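Local structure of peptidoglycan-N-acetylmuramic acid deacetylase PdaA (Bacillus subtilis, 1W1B) at residues I115-F120 and S139-V144; F120-L125 and R157-V162. The protein deacetylates N-acetylmuramic acid residues of peptidoglycan, leading to the muramic delta-lactam of the spore cortex, and is required for germination. One frame throughout, in Å; residues are numbered along the deposited sequence.

Contact 1: I115-F120 and S139-V144; sequences IGNHSF and SVNEEV. With CD (cadmium ion), chain C.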
loop_
_atom_site.group_PDB
_atom_site.type_symbol
_atom_site.label_atom_id
_atom_site.label_comp_id
_atom_site.label_asym_id
_atom_site.label_seq_id
_atom_site.Cartn_x
_atom_site.Cartn_y
_atom_site.Cartn_z
ATOM N N ILE A 115 8.228 -5.417 -1.039
ATOM C CA ILE A 115 8.596 -4.021 -0.930
ATOM C C ILE A 115 8.111 -3.321 -2.203
ATOM O O ILE A 115 8.535 -3.660 -3.313
ATOM C CB ILE A 115 10.122 -3.869 -0.762
ATOM C CG1 ILE A 115 10.544 -4.400 0.615
ATOM C CG2 ILE A 115 10.513 -2.403 -0.896
ATOM C CD1 ILE A 115 12.065 -4.657 0.746
ATOM N N GLY A 116 7.186 -2.377 -2.031
ATOM C CA GLY A 116 6.625 -1.646 -3.152
ATOM C C GLY A 116 7.306 -0.302 -3.315
ATOM O O GLY A 116 8.065 0.128 -2.444
ATOM N N ASN A 117 7.009 0.381 -4.416
ATOM C CA ASN A 117 7.637 1.655 -4.713
ATOM C C ASN A 117 6.744 2.855 -4.400
ATOM O O ASN A 117 5.615 2.967 -4.907
ATOM C CB ASN A 117 8.043 1.697 -6.194
ATOM C CG ASN A 117 9.253 2.596 -6.449
ATOM O OD1 ASN A 117 9.344 3.712 -5.931
ATOM N ND2 ASN A 117 10.185 2.107 -7.251
ATOM N N HIS A 118 7.255 3.760 -3.570
ATOM C CA HIS A 118 6.511 4.968 -3.226
ATOM C C HIS A 118 7.307 6.196 -3.705
ATOM O O HIS A 118 7.054 7.320 -3.258
ATOM C CB HIS A 118 6.266 5.023 -1.706
ATOM C CG HIS A 118 5.087 5.859 -1.309
ATOM N ND1 HIS A 118 4.003 6.060 -2.138
ATOM C CD2 HIS A 118 4.799 6.501 -0.149
ATOM C CE1 HIS A 118 3.099 6.790 -1.507
ATOM N NE2 HIS A 118 3.558 7.070 -0.299
ATOM N N SER A 119 8.249 5.950 -4.629
ATOM C CA SER A 119 9.141 6.959 -5.244
ATOM C C SER A 119 10.247 7.444 -4.312
ATOM O O SER A 119 10.098 7.451 -3.091
ATOM C CB SER A 119 8.369 8.180 -5.758
ATOM O OG SER A 119 8.092 9.064 -4.692
ATOM N N PHE A 120 11.355 7.878 -4.899
ATOM C CA PHE A 120 12.493 8.311 -4.105
ATOM C C PHE A 120 12.267 9.548 -3.250
ATOM O O PHE A 120 12.494 9.512 -2.035
ATOM C CB PHE A 120 13.734 8.522 -4.988
ATOM C CG PHE A 120 15.018 8.509 -4.207
ATOM C CD1 PHE A 120 15.522 9.675 -3.643
ATOM C CD2 PHE A 120 15.662 7.299 -3.931
ATOM C CE1 PHE A 120 16.642 9.639 -2.805
ATOM C CE2 PHE A 120 16.784 7.249 -3.096
ATOM C CZ PHE A 120 17.271 8.420 -2.528
ATOM N N SER A 139 15.617 4.555 -8.667
ATOM C CA SER A 139 16.522 4.808 -7.555
ATOM C C SER A 139 16.079 4.140 -6.252
ATOM O O SER A 139 16.917 3.797 -5.412
ATOM C CB SER A 139 16.744 6.323 -7.372
ATOM O OG SER A 139 15.519 7.036 -7.338
ATOM N N VAL A 140 14.774 3.946 -6.079
ATOM C CA VAL A 140 14.267 3.262 -4.881
ATOM C C VAL A 140 14.680 1.781 -4.971
ATOM O O VAL A 140 15.218 1.220 -4.005
ATOM C CB VAL A 140 12.702 3.405 -4.760
ATOM C CG1 VAL A 140 12.137 2.409 -3.739
ATOM C CG2 VAL A 140 12.351 4.812 -4.308
ATOM N N ASN A 141 14.453 1.153 -6.127
ATOM C CA ASN A 141 14.837 -0.250 -6.317
ATOM C C ASN A 141 16.359 -0.421 -6.234
ATOM O O ASN A 141 16.865 -1.420 -5.703
ATOM C CB ASN A 141 14.363 -0.769 -7.678
ATOM C CG ASN A 141 12.869 -0.712 -7.831
ATOM O OD1 ASN A 141 12.134 -0.915 -6.869
ATOM N ND2 ASN A 141 12.403 -0.454 -9.054
ATOM N N GLU A 142 17.081 0.558 -6.765
ATOM C CA GLU A 142 18.540 0.531 -6.750
ATOM C C GLU A 142 19.054 0.486 -5.307
ATOM O O GLU A 142 20.014 -0.227 -4.989
ATOM C CB GLU A 142 19.083 1.775 -7.458
ATOM C CG GLU A 142 20.581 2.027 -7.287
ATOM C CD GLU A 142 21.443 1.392 -8.376
ATOM O OE1 GLU A 142 20.890 0.832 -9.343
ATOM O OE2 GLU A 142 22.686 1.469 -8.264
ATOM N N GLU A 143 18.410 1.256 -4.439
ATOM C CA GLU A 143 18.804 1.311 -3.034
ATOM C C GLU A 143 18.373 0.061 -2.261
ATOM O O GLU A 143 19.115 -0.443 -1.418
ATOM C CB GLU A 143 18.218 2.561 -2.382
ATOM C CG GLU A 143 18.847 2.893 -1.031
ATOM C CD GLU A 143 20.349 3.112 -1.137
ATOM O OE1 GLU A 143 20.782 3.836 -2.067
ATOM O OE2 GLU A 143 21.080 2.564 -0.287
ATOM N N VAL A 144 17.171 -0.425 -2.551
ATOM C CA VAL A 144 16.644 -1.639 -1.916
ATOM C C VAL A 144 17.545 -2.809 -2.327
ATOM O O VAL A 144 17.911 -3.642 -1.497
ATOM C CB VAL A 144 15.174 -1.952 -2.369
ATOM C CG1 VAL A 144 14.738 -3.326 -1.840
ATOM C CG2 VAL A 144 14.216 -0.852 -1.874
HETATM CD CD CD C . 2.859 8.884 1.177
HETATM O O HOH W 1 9.355 -1.291 -7.159
HETATM O O HOH W 2 0.700 7.771 2.445
HETATM O O HOH W 3 0.984 9.265 -0.251
HETATM O O HOH W 4 4.398 8.216 2.921
#

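Contact 2: F120-L125 and R157-V162; sequences FHHPDL and RPPRGV. With CD (cadmium ion), chain D; CD (cadmium ion), chain C.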
loop_
_atom_site.group_PDB
_atom_site.type_symbol
_atom_site.label_atom_id
_atom_site.label_comp_id
_atom_site.label_asym_id
_atom_site.label_seq_id
_atom_site.Cartn_x
_atom_site.Cartn_y
_atom_site.Cartn_z
ATOM N N PHE A 120 11.355 7.878 -4.899
ATOM C CA PHE A 120 12.493 8.311 -4.105
ATOM C C PHE A 120 12.267 9.548 -3.250
ATOM O O PHE A 120 12.494 9.512 -2.035
ATOM C CB PHE A 120 13.734 8.522 -4.988
ATOM C CG PHE A 120 15.018 8.509 -4.207
ATOM C CD1 PHE A 120 15.522 9.675 -3.643
ATOM C CD2 PHE A 120 15.662 7.299 -3.931
ATOM C CE1 PHE A 120 16.642 9.639 -2.805
ATOM C CE2 PHE A 120 16.784 7.249 -3.096
ATOM C CZ PHE A 120 17.271 8.420 -2.528
ATOM N N HIS A 121 11.819 10.636 -3.873
ATOM C CA HIS A 121 11.602 11.876 -3.139
ATOM C C HIS A 121 10.153 12.140 -2.787
ATOM O O HIS A 121 9.845 13.189 -2.237
ATOM C CB HIS A 121 12.144 13.086 -3.914
ATOM C CG HIS A 121 13.613 13.026 -4.194
ATOM N ND1 HIS A 121 14.123 12.600 -5.402
ATOM C CD2 HIS A 121 14.681 13.335 -3.422
ATOM C CE1 HIS A 121 15.442 12.653 -5.362
ATOM N NE2 HIS A 121 15.804 13.095 -4.171
ATOM N N HIS A 122 9.265 11.199 -3.098
ATOM C CA HIS A 122 7.846 11.361 -2.790
ATOM C C HIS A 122 7.295 12.666 -3.398
ATOM O O HIS A 122 6.601 13.438 -2.731
ATOM C CB HIS A 122 7.643 11.352 -1.267
ATOM C CG HIS A 122 6.232 11.076 -0.836
ATOM N ND1 HIS A 122 5.350 12.072 -0.474
ATOM C CD2 HIS A 122 5.561 9.909 -0.677
ATOM C CE1 HIS A 122 4.200 11.533 -0.110
ATOM N NE2 HIS A 122 4.301 10.221 -0.224
ATOM N N PRO A 123 7.604 12.929 -4.678
ATOM C CA PRO A 123 7.103 14.154 -5.316
ATOM C C PRO A 123 5.725 13.916 -5.933
ATOM O O PRO A 123 5.219 12.792 -5.938
ATOM C CB PRO A 123 8.138 14.409 -6.403
ATOM C CG PRO A 123 8.381 12.988 -6.901
ATOM C CD PRO A 123 8.516 12.199 -5.590
ATOM N N ASP A 124 5.121 14.982 -6.440
ATOM C CA ASP A 124 3.853 14.868 -7.135
ATOM C C ASP A 124 4.350 14.482 -8.527
ATOM O O ASP A 124 4.931 15.308 -9.231
ATOM C CB ASP A 124 3.143 16.217 -7.225
ATOM C CG ASP A 124 1.863 16.140 -8.045
ATOM O OD1 ASP A 124 1.764 15.284 -8.949
ATOM O OD2 ASP A 124 0.953 16.945 -7.799
ATOM N N LEU A 125 4.140 13.228 -8.914
ATOM C CA LEU A 125 4.600 12.735 -10.208
ATOM C C LEU A 125 3.989 13.436 -11.430
ATOM O O LEU A 125 4.541 13.340 -12.526
ATOM C CB LEU A 125 4.353 11.219 -10.295
ATOM C CG LEU A 125 5.073 10.343 -9.247
ATOM C CD1 LEU A 125 4.456 8.935 -9.248
ATOM C CD2 LEU A 125 6.575 10.303 -9.525
ATOM N N ARG A 157 2.742 3.013 -5.767
ATOM C CA ARG A 157 1.689 3.747 -5.092
ATOM C C ARG A 157 2.155 5.210 -5.210
ATOM O O ARG A 157 3.158 5.606 -4.616
ATOM C CB ARG A 157 1.532 3.341 -3.634
ATOM C CG ARG A 157 0.330 4.058 -3.010
ATOM C CD ARG A 157 -0.111 3.415 -1.731
ATOM N NE ARG A 157 -0.948 2.230 -1.928
ATOM C CZ ARG A 157 -1.101 1.300 -0.994
ATOM N NH1 ARG A 157 -0.463 1.430 0.162
ATOM N NH2 ARG A 157 -1.902 0.268 -1.196
ATOM N N PRO A 158 1.445 6.015 -6.018
ATOM C CA PRO A 158 1.771 7.431 -6.246
ATOM C C PRO A 158 1.906 8.234 -4.957
ATOM O O PRO A 158 1.083 8.099 -4.046
ATOM C CB PRO A 158 0.598 7.937 -7.089
ATOM C CG PRO A 158 0.109 6.699 -7.781
ATOM C CD PRO A 158 0.186 5.655 -6.698
ATOM N N PRO A 159 2.958 9.063 -4.856
ATOM C CA PRO A 159 3.129 9.871 -3.648
ATOM C C PRO A 159 1.929 10.822 -3.550
ATOM O O PRO A 159 1.489 11.371 -4.567
ATOM C CB PRO A 159 4.437 10.604 -3.910
ATOM C CG PRO A 159 5.203 9.648 -4.767
ATOM C CD PRO A 159 4.141 9.157 -5.731
ATOM N N ARG A 160 1.392 10.996 -2.344
ATOM C CA ARG A 160 0.233 11.866 -2.119
ATOM C C ARG A 160 -1.052 11.323 -2.735
ATOM O O ARG A 160 -2.085 11.991 -2.701
ATOM C CB ARG A 160 0.475 13.272 -2.682
ATOM C CG ARG A 160 1.500 14.115 -1.924
ATOM C CD ARG A 160 0.888 15.427 -1.375
ATOM N NE ARG A 160 -0.014 15.212 -0.242
ATOM C CZ ARG A 160 -1.346 15.226 -0.310
ATOM N NH1 ARG A 160 -1.969 15.451 -1.464
ATOM N NH2 ARG A 160 -2.060 15.010 0.788
ATOM N N GLY A 161 -0.988 10.124 -3.305
ATOM C CA GLY A 161 -2.165 9.532 -3.916
ATOM C C GLY A 161 -2.576 10.287 -5.168
ATOM O O GLY A 161 -3.670 10.095 -5.706
ATOM N N VAL A 162 -1.679 11.142 -5.641
ATOM C CA VAL A 162 -1.934 11.943 -6.823
ATOM C C VAL A 162 -1.367 11.318 -8.085
ATOM O O VAL A 162 -0.200 10.937 -8.137
ATOM C CB VAL A 162 -1.338 13.355 -6.670
ATOM C CG1 VAL A 162 -1.568 14.154 -7.936
ATOM C CG2 VAL A 162 -1.967 14.046 -5.484
HETATM CD CD CD D . 18.312 13.357 -3.639
HETATM CD CD CD C . 2.859 8.884 1.177
HETATM O O HOH W 5 2.474 11.242 -7.377
HETATM O O HOH W 3 0.984 9.265 -0.251
HETATM O O HOH W 2 0.700 7.771 2.445
HETATM O O HOH W 4 4.398 8.216 2.921
HETATM O O HOH W 6 20.017 11.470 -2.795
#

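Contact 1: I115-F120 and S139-V144
V140 pushes into the bend of I115-F120: its CG2 lies 3.3 Å from the backbone F120 N and also touches the S119 carbonyl carbon, while its CB packs 3.6 Å from N117 OD1. One turn further along the helix, V144 meets I115 in a purely apolar contact, CG1 to CD1 at 4.0 Å, the two branched side chains sliding past each other in opposite directions. At the N-terminal end of the helix segment, F120 CB stands 3.3 Å from S139 OG. With CG anti to its backbone N (chi1 -160°), F120 turns its ring alongside S139, whose hydroxyl approaches obliquely and has its hydrogen bond to D135 O in the same helix; V140 N lies at the ring edge. The amides of N117 and N141 cross nearly at right angles, their planes 77° apart. Water 1 spans them, donating to N141 OD1 at 2.8 Å and accepting a weak bond from N117 ND2, which also donates to L137 O. Strand 114-117 and helix 130-148 are one strand-helix pair of the NodB homology domain, the distorted beta/alpha barrel of family 4 carbohydrate esterases, and the axes of 115-117 and 139-144 run nearly antiparallel (154°). H118, S119 and H122 belong to the family's metal-binding H-(S/T)-x-x-H motif. N117 OD1 takes the S119 N-H in its carbonyl plane at 2.8 Å, an Asx turn that fixes the chain's bend just after the strand. Between those two residues, H118 leads away from the helix, and its NE2 binds cadmium at 2.4 Å, with H122 NE2 and waters 2, 3 and 4 as further ligands. H118 ND1 is hydrogen-bonded to R157 O, which limits how the imidazole can turn.

Contact 2: F120-L125 and R157-V162
H122, a metal ligand of the H-(S/T)-x-x-H motif in the NodB homology domain, lies against P159 of the R157-V162 turn, which holds the arginine-proline motif lining the active site in family 4 carbohydrate esterases. P159 CB sits over one imidazole face, 3.5 Å from the ring centroid and 12° off the normal, a CH-pi contact. At a chi1 of -162° the H122 ring lies opposite its backbone N and slides past the proline, pointing the other way; its NE2 binds cadmium at 2.4 Å. H118, set edge-to-face to it, supplies the second imidazole. Other neighbours crowd P159: P123 O comes within 3.1 Å of its CB, and L125 CD1 lies 3.5 Å from its CD, crossing at about a right angle. Were P159 an alanine, CB could still cover H122, but losing CG and CD would probably strip L125 CD1 of the methylene it packs on and let the turn's backbone flex. Farther along, V162 CG1 packs 3.7 Å from D124 OD1, an oxygen that is hydrogen-bonded to T126 OG1. Water 5 bridges the two backbones: it accepts from L125 N at 3.0 Å and can donate to P159 O or V162 O. Ahead of the prolines, the R157 side chain turns away to a salt bridge with D67, probably the catalytic proton acceptor. A separate cadmium is bound by H121 NE2 and water 6, while F120 CD1 covers one face of the H121 ring. Back at the H122 metal, the R160 N-H donates at 2.7 Å to water 3, itself a ligand 2.4 Å from the cadmium.

How the contacts relate
From the N terminus, strand 114-117 runs into the histidine loop, then come helix 130-148, strand 155-156 and the R157-V162 turn. Contact 1 closes the 18-residue excursion from F120 to S139, bringing the helix back onto the strand end; contact 2 closes the longer one from L125 to R157. Their segments alternate along the chain, so the two closures cross; F120 lies in a segment of each but meets the partner segment only in contact 1. They also touch directly: N117 O and R157 N are probably hydrogen-bonded, and S119 packs on P159. The cadmium held by H118 and H122 joins strand end and loop, with waters 2, 3 and 4 common to both contacts.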